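Local coordinates for protein putative ketosteroid isomerase (Parabacteroides distasonis ATCC 8503, PDB 3KE7) that is a putative ketosteroid isomerase of the SnoaL-like, NTF2-type family whose natural substrate and reaction are not established, at residues D101-R113 / W120-P132. Residues are numbered along the deposited sequence; the frame is centred on the assembly and turned at random.
Sequences DKVIKWNCTEVYR and WKIIQTHWSYVKP. With BCN (bicine), chain F.
With CG of Trp106 and of Trp127 each turned beside its own backbone N (chi1 -62° and -73°), the two indoles meet at the bicine pocket, the edge of Trp127 directed at the face of Trp106 with planes at 76°. Cys108 has SG swung anti to its N, which lays the sulfur over the middle of the Trp127 six-membered ring, 3.6 Å from its centroid; bicine lies across the opposite face. The ligand's C6 also reaches Trp106 NE1 at 3.5 Å, while Tyr129 CE1 and Ile104 CG2 back the other side of that indole. An alanine in place of Trp106 would probably leave bicine without one wall and Trp127 and Tyr129 without the ring between them. Strands 102-113 and 120-129 form an antiparallel hairpin in the curved sheet of the NTF2-like fold, whose concave side holds the pocket. Further along, Thr125 OG1 donates to the syn lone pair of Glu110 OE1 at 2.6 Å, and a water bridges Glu110 OE2 to Trp127 NE1, meeting that indole in its plane. At Val111 a classic beta bulge sets Ile123 and Gln124 against one residue: Val111 O takes Ile123 N at 2.8 Å and, weakly, Gln124 N. Beyond it, Ile123 CG2 sits centrally over the guanidinium of Arg113, 3.4 Å from CZ, while NH2 makes salt bridges to Asp40 and Asp42.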
# COMPACT_ATOMS: atom_id res chain seq x y z
N ASP B 101 9.31 -11.50 25.02
CA ASP B 101 10.78 -11.35 24.94
C ASP B 101 11.31 -11.15 23.49
O ASP B 101 12.50 -10.94 23.30
CB ASP B 101 11.47 -12.57 25.56
N LYS B 102 10.42 -11.20 22.49
CA LYS B 102 10.84 -11.06 21.07
C LYS B 102 10.24 -9.83 20.39
O LYS B 102 9.24 -9.28 20.84
CB LYS B 102 10.47 -12.32 20.28
N VAL B 103 10.89 -9.39 19.32
CA VAL B 103 10.43 -8.20 18.60
C VAL B 103 10.25 -8.51 17.14
O VAL B 103 11.16 -9.06 16.49
CB VAL B 103 11.45 -7.08 18.69
CG1 VAL B 103 10.87 -5.80 18.07
CG2 VAL B 103 11.84 -6.87 20.13
N ILE B 104 9.09 -8.14 16.59
CA ILE B 104 8.89 -8.27 15.17
C ILE B 104 8.90 -6.86 14.58
O ILE B 104 8.22 -5.96 15.07
CB ILE B 104 7.57 -8.98 14.78
CG1 ILE B 104 7.47 -10.36 15.41
CG2 ILE B 104 7.49 -9.11 13.22
CD1 ILE B 104 6.15 -11.08 15.07
N LYS B 105 9.73 -6.67 13.57
CA LYS B 105 9.81 -5.39 12.85
C LYS B 105 8.98 -5.48 11.56
O LYS B 105 9.21 -6.37 10.74
CB LYS B 105 11.28 -5.03 12.54
CG LYS B 105 12.21 -4.88 13.77
CD LYS B 105 13.62 -4.58 13.33
CE LYS B 105 13.72 -3.14 12.77
NZ LYS B 105 13.49 -2.11 13.83
N TRP B 106 8.07 -4.53 11.41
CA TRP B 106 7.12 -4.51 10.32
C TRP B 106 7.19 -3.23 9.48
O TRP B 106 7.55 -2.18 9.96
CB TRP B 106 5.68 -4.53 10.88
CG TRP B 106 5.28 -5.73 11.67
CD1 TRP B 106 5.34 -5.87 13.03
CD2 TRP B 106 4.69 -6.94 11.17
NE1 TRP B 106 4.83 -7.09 13.41
CE2 TRP B 106 4.41 -7.76 12.29
CE3 TRP B 106 4.32 -7.39 9.90
CZ2 TRP B 106 3.82 -9.02 12.17
CZ3 TRP B 106 3.74 -8.65 9.78
CH2 TRP B 106 3.49 -9.44 10.91
N ASN B 107 6.84 -3.42 8.21
CA ASN B 107 6.47 -2.37 7.25
C ASN B 107 4.93 -2.41 7.15
O ASN B 107 4.32 -3.49 7.15
CB ASN B 107 6.99 -2.72 5.87
CG ASN B 107 8.47 -2.90 5.80
OD1 ASN B 107 9.24 -2.00 6.17
ND2 ASN B 107 8.91 -4.04 5.25
N CYS B 108 4.31 -1.25 7.02
CA CYS B 108 2.87 -1.19 6.84
C CYS B 108 2.41 -0.04 5.95
O CYS B 108 2.82 1.12 6.15
CB CYS B 108 2.16 -1.08 8.18
SG CYS B 108 0.34 -1.22 8.07
N THR B 109 1.52 -0.38 5.01
CA THR B 109 0.75 0.59 4.28
C THR B 109 -0.73 0.35 4.55
O THR B 109 -1.24 -0.76 4.28
CB THR B 109 0.97 0.47 2.79
OG1 THR B 109 2.36 0.57 2.51
CG2 THR B 109 0.18 1.56 2.01
N GLU B 110 -1.43 1.36 5.02
CA GLU B 110 -2.87 1.34 5.16
C GLU B 110 -3.43 2.42 4.24
O GLU B 110 -2.86 3.54 4.17
CB GLU B 110 -3.33 1.67 6.60
CG GLU B 110 -2.77 0.83 7.68
CD GLU B 110 -3.48 -0.49 7.83
OE1 GLU B 110 -4.21 -0.87 6.90
OE2 GLU B 110 -3.32 -1.16 8.90
N VAL B 111 -4.49 2.11 3.50
CA VAL B 111 -5.21 3.14 2.77
C VAL B 111 -6.61 3.25 3.42
O VAL B 111 -7.34 2.29 3.47
CB VAL B 111 -5.36 2.84 1.31
CG1 VAL B 111 -6.10 4.02 0.64
CG2 VAL B 111 -3.97 2.65 0.65
N TYR B 112 -6.94 4.46 3.92
CA TYR B 112 -8.22 4.79 4.50
C TYR B 112 -9.01 5.67 3.54
O TYR B 112 -8.43 6.52 2.82
CB TYR B 112 -8.04 5.62 5.80
CG TYR B 112 -7.59 4.87 7.04
CD1 TYR B 112 -6.29 4.46 7.21
CD2 TYR B 112 -8.49 4.64 8.08
CE1 TYR B 112 -5.86 3.88 8.37
CE2 TYR B 112 -8.08 4.01 9.24
CZ TYR B 112 -6.76 3.63 9.38
OH TYR B 112 -6.34 3.04 10.57
N ARG B 113 -10.32 5.44 3.48
CA ARG B 113 -11.22 6.18 2.65
C ARG B 113 -12.31 6.75 3.51
O ARG B 113 -12.88 6.03 4.33
CB ARG B 113 -11.83 5.28 1.54
CG ARG B 113 -12.86 6.02 0.61
CD ARG B 113 -13.42 5.13 -0.49
NE ARG B 113 -14.10 4.00 0.12
CZ ARG B 113 -14.12 2.74 -0.35
NH1 ARG B 113 -13.51 2.40 -1.49
NH2 ARG B 113 -14.75 1.79 0.34
N TRP B 120 -13.80 7.23 8.45
CA TRP B 120 -12.64 6.76 7.70
C TRP B 120 -12.50 5.25 7.88
O TRP B 120 -12.43 4.76 9.03
CB TRP B 120 -11.39 7.43 8.19
CG TRP B 120 -11.36 8.85 7.89
CD1 TRP B 120 -11.96 9.85 8.62
CD2 TRP B 120 -10.75 9.50 6.76
NE1 TRP B 120 -11.71 11.07 8.04
CE2 TRP B 120 -10.97 10.89 6.91
CE3 TRP B 120 -10.06 9.06 5.63
CZ2 TRP B 120 -10.51 11.82 5.98
CZ3 TRP B 120 -9.57 9.97 4.75
CH2 TRP B 120 -9.82 11.34 4.91
N LYS B 121 -12.54 4.52 6.77
CA LYS B 121 -12.46 3.08 6.80
C LYS B 121 -11.28 2.60 5.97
O LYS B 121 -10.98 3.17 4.93
CB LYS B 121 -13.72 2.50 6.23
CG LYS B 121 -15.02 2.99 6.84
CD LYS B 121 -15.16 2.58 8.24
CE LYS B 121 -15.49 1.17 8.42
NZ LYS B 121 -16.34 1.11 9.70
N ILE B 122 -10.68 1.50 6.42
CA ILE B 122 -9.56 0.90 5.72
C ILE B 122 -10.08 0.14 4.47
O ILE B 122 -10.95 -0.73 4.56
CB ILE B 122 -8.76 -0.05 6.63
CG1 ILE B 122 -8.10 0.76 7.75
CG2 ILE B 122 -7.69 -0.82 5.84
CD1 ILE B 122 -7.47 -0.12 8.84
N ILE B 123 -9.50 0.49 3.32
CA ILE B 123 -9.77 -0.18 2.07
C ILE B 123 -8.58 -1.01 1.58
O ILE B 123 -8.75 -1.84 0.71
CB ILE B 123 -10.25 0.76 0.96
CG1 ILE B 123 -9.17 1.72 0.51
CG2 ILE B 123 -11.46 1.55 1.48
CD1 ILE B 123 -9.52 2.43 -0.83
N GLN B 124 -7.42 -0.84 2.17
CA GLN B 124 -6.26 -1.65 1.80
C GLN B 124 -5.28 -1.71 2.95
O GLN B 124 -4.97 -0.68 3.55
CB GLN B 124 -5.55 -1.07 0.56
CG GLN B 124 -4.46 -1.95 -0.02
CD GLN B 124 -3.10 -1.95 0.68
OE1 GLN B 124 -2.33 -2.85 0.42
NE2 GLN B 124 -2.81 -0.93 1.56
N THR B 125 -4.74 -2.90 3.20
CA THR B 125 -3.75 -3.12 4.25
C THR B 125 -2.65 -3.99 3.66
O THR B 125 -2.93 -5.03 3.02
CB THR B 125 -4.36 -3.87 5.45
OG1 THR B 125 -5.39 -3.06 6.02
CG2 THR B 125 -3.31 -4.25 6.43
N HIS B 126 -1.41 -3.57 3.86
CA HIS B 126 -0.24 -4.35 3.46
C HIS B 126 0.75 -4.36 4.60
O HIS B 126 1.38 -3.34 4.90
CB HIS B 126 0.41 -3.76 2.19
CG HIS B 126 1.39 -4.68 1.50
ND1 HIS B 126 1.57 -4.66 0.12
CD2 HIS B 126 2.30 -5.58 1.98
CE1 HIS B 126 2.54 -5.51 -0.20
NE2 HIS B 126 2.96 -6.12 0.89
N TRP B 127 0.87 -5.52 5.27
CA TRP B 127 1.84 -5.75 6.31
C TRP B 127 2.97 -6.59 5.75
O TRP B 127 2.70 -7.60 5.08
CB TRP B 127 1.24 -6.54 7.49
CG TRP B 127 0.30 -5.77 8.35
CD1 TRP B 127 -1.03 -5.79 8.34
CD2 TRP B 127 0.68 -4.82 9.36
NE1 TRP B 127 -1.53 -4.94 9.29
CE2 TRP B 127 -0.49 -4.34 9.95
CE3 TRP B 127 1.90 -4.40 9.87
CZ2 TRP B 127 -0.48 -3.39 10.97
CZ3 TRP B 127 1.93 -3.48 10.92
CH2 TRP B 127 0.74 -2.97 11.44
N SER B 128 4.22 -6.20 5.98
CA SER B 128 5.34 -7.07 5.60
C SER B 128 6.40 -7.01 6.69
O SER B 128 6.47 -6.05 7.47
CB SER B 128 5.90 -6.71 4.21
OG SER B 128 6.53 -5.45 4.16
N TYR B 129 7.27 -8.04 6.72
CA TYR B 129 8.40 -8.01 7.64
C TYR B 129 9.48 -7.10 7.11
O TYR B 129 9.72 -7.03 5.94
CB TYR B 129 9.01 -9.39 7.81
CG TYR B 129 8.09 -10.44 8.37
CD1 TYR B 129 7.42 -10.23 9.54
CD2 TYR B 129 8.00 -11.69 7.75
CE1 TYR B 129 6.61 -11.24 10.11
CE2 TYR B 129 7.19 -12.71 8.31
CZ TYR B 129 6.50 -12.44 9.46
OH TYR B 129 5.72 -13.43 10.04
N VAL B 130 10.19 -6.47 8.04
CA VAL B 130 11.38 -5.70 7.71
C VAL B 130 12.52 -6.68 7.47
O VAL B 130 12.86 -7.49 8.36
CB VAL B 130 11.79 -4.73 8.83
CG1 VAL B 130 13.21 -4.14 8.62
CG2 VAL B 130 10.76 -3.58 8.99
N LYS B 131 13.12 -6.62 6.27
CA LYS B 131 14.32 -7.40 5.94
C LYS B 131 14.22 -8.85 6.40
O LYS B 131 15.10 -9.33 7.17
CB LYS B 131 15.54 -6.71 6.57
CG LYS B 131 15.76 -5.34 5.97
CD LYS B 131 16.91 -4.56 6.66
CE LYS B 131 18.23 -5.06 6.23
NZ LYS B 131 19.32 -4.19 6.78
N PRO B 132 13.20 -9.58 5.93
CA PRO B 132 12.99 -10.95 6.40
C PRO B 132 14.12 -11.88 6.02
O PRO B 132 14.35 -12.86 6.77
CB PRO B 132 11.70 -11.38 5.69
CG PRO B 132 11.58 -10.47 4.51
CD PRO B 132 12.15 -9.17 4.98
N1 BCN F . -0.27 -7.50 12.96
C1 BCN F . -0.51 -8.74 12.20
C2 BCN F . 0.07 -9.95 12.94
O21 BCN F . 0.15 -11.06 12.38
O22 BCN F . 0.47 -9.79 14.12
C3 BCN F . -1.39 -6.55 12.79
C4 BCN F . -2.54 -6.91 13.73
O4 BCN F . -1.95 -7.07 15.03
C5 BCN F . 0.96 -6.91 12.46
C6 BCN F . 1.53 -5.96 13.49
O6 BCN F . 1.56 -6.60 14.79
O HOH W 1 11.87 -4.37 4.57
O HOH W 2 -4.07 -3.62 9.74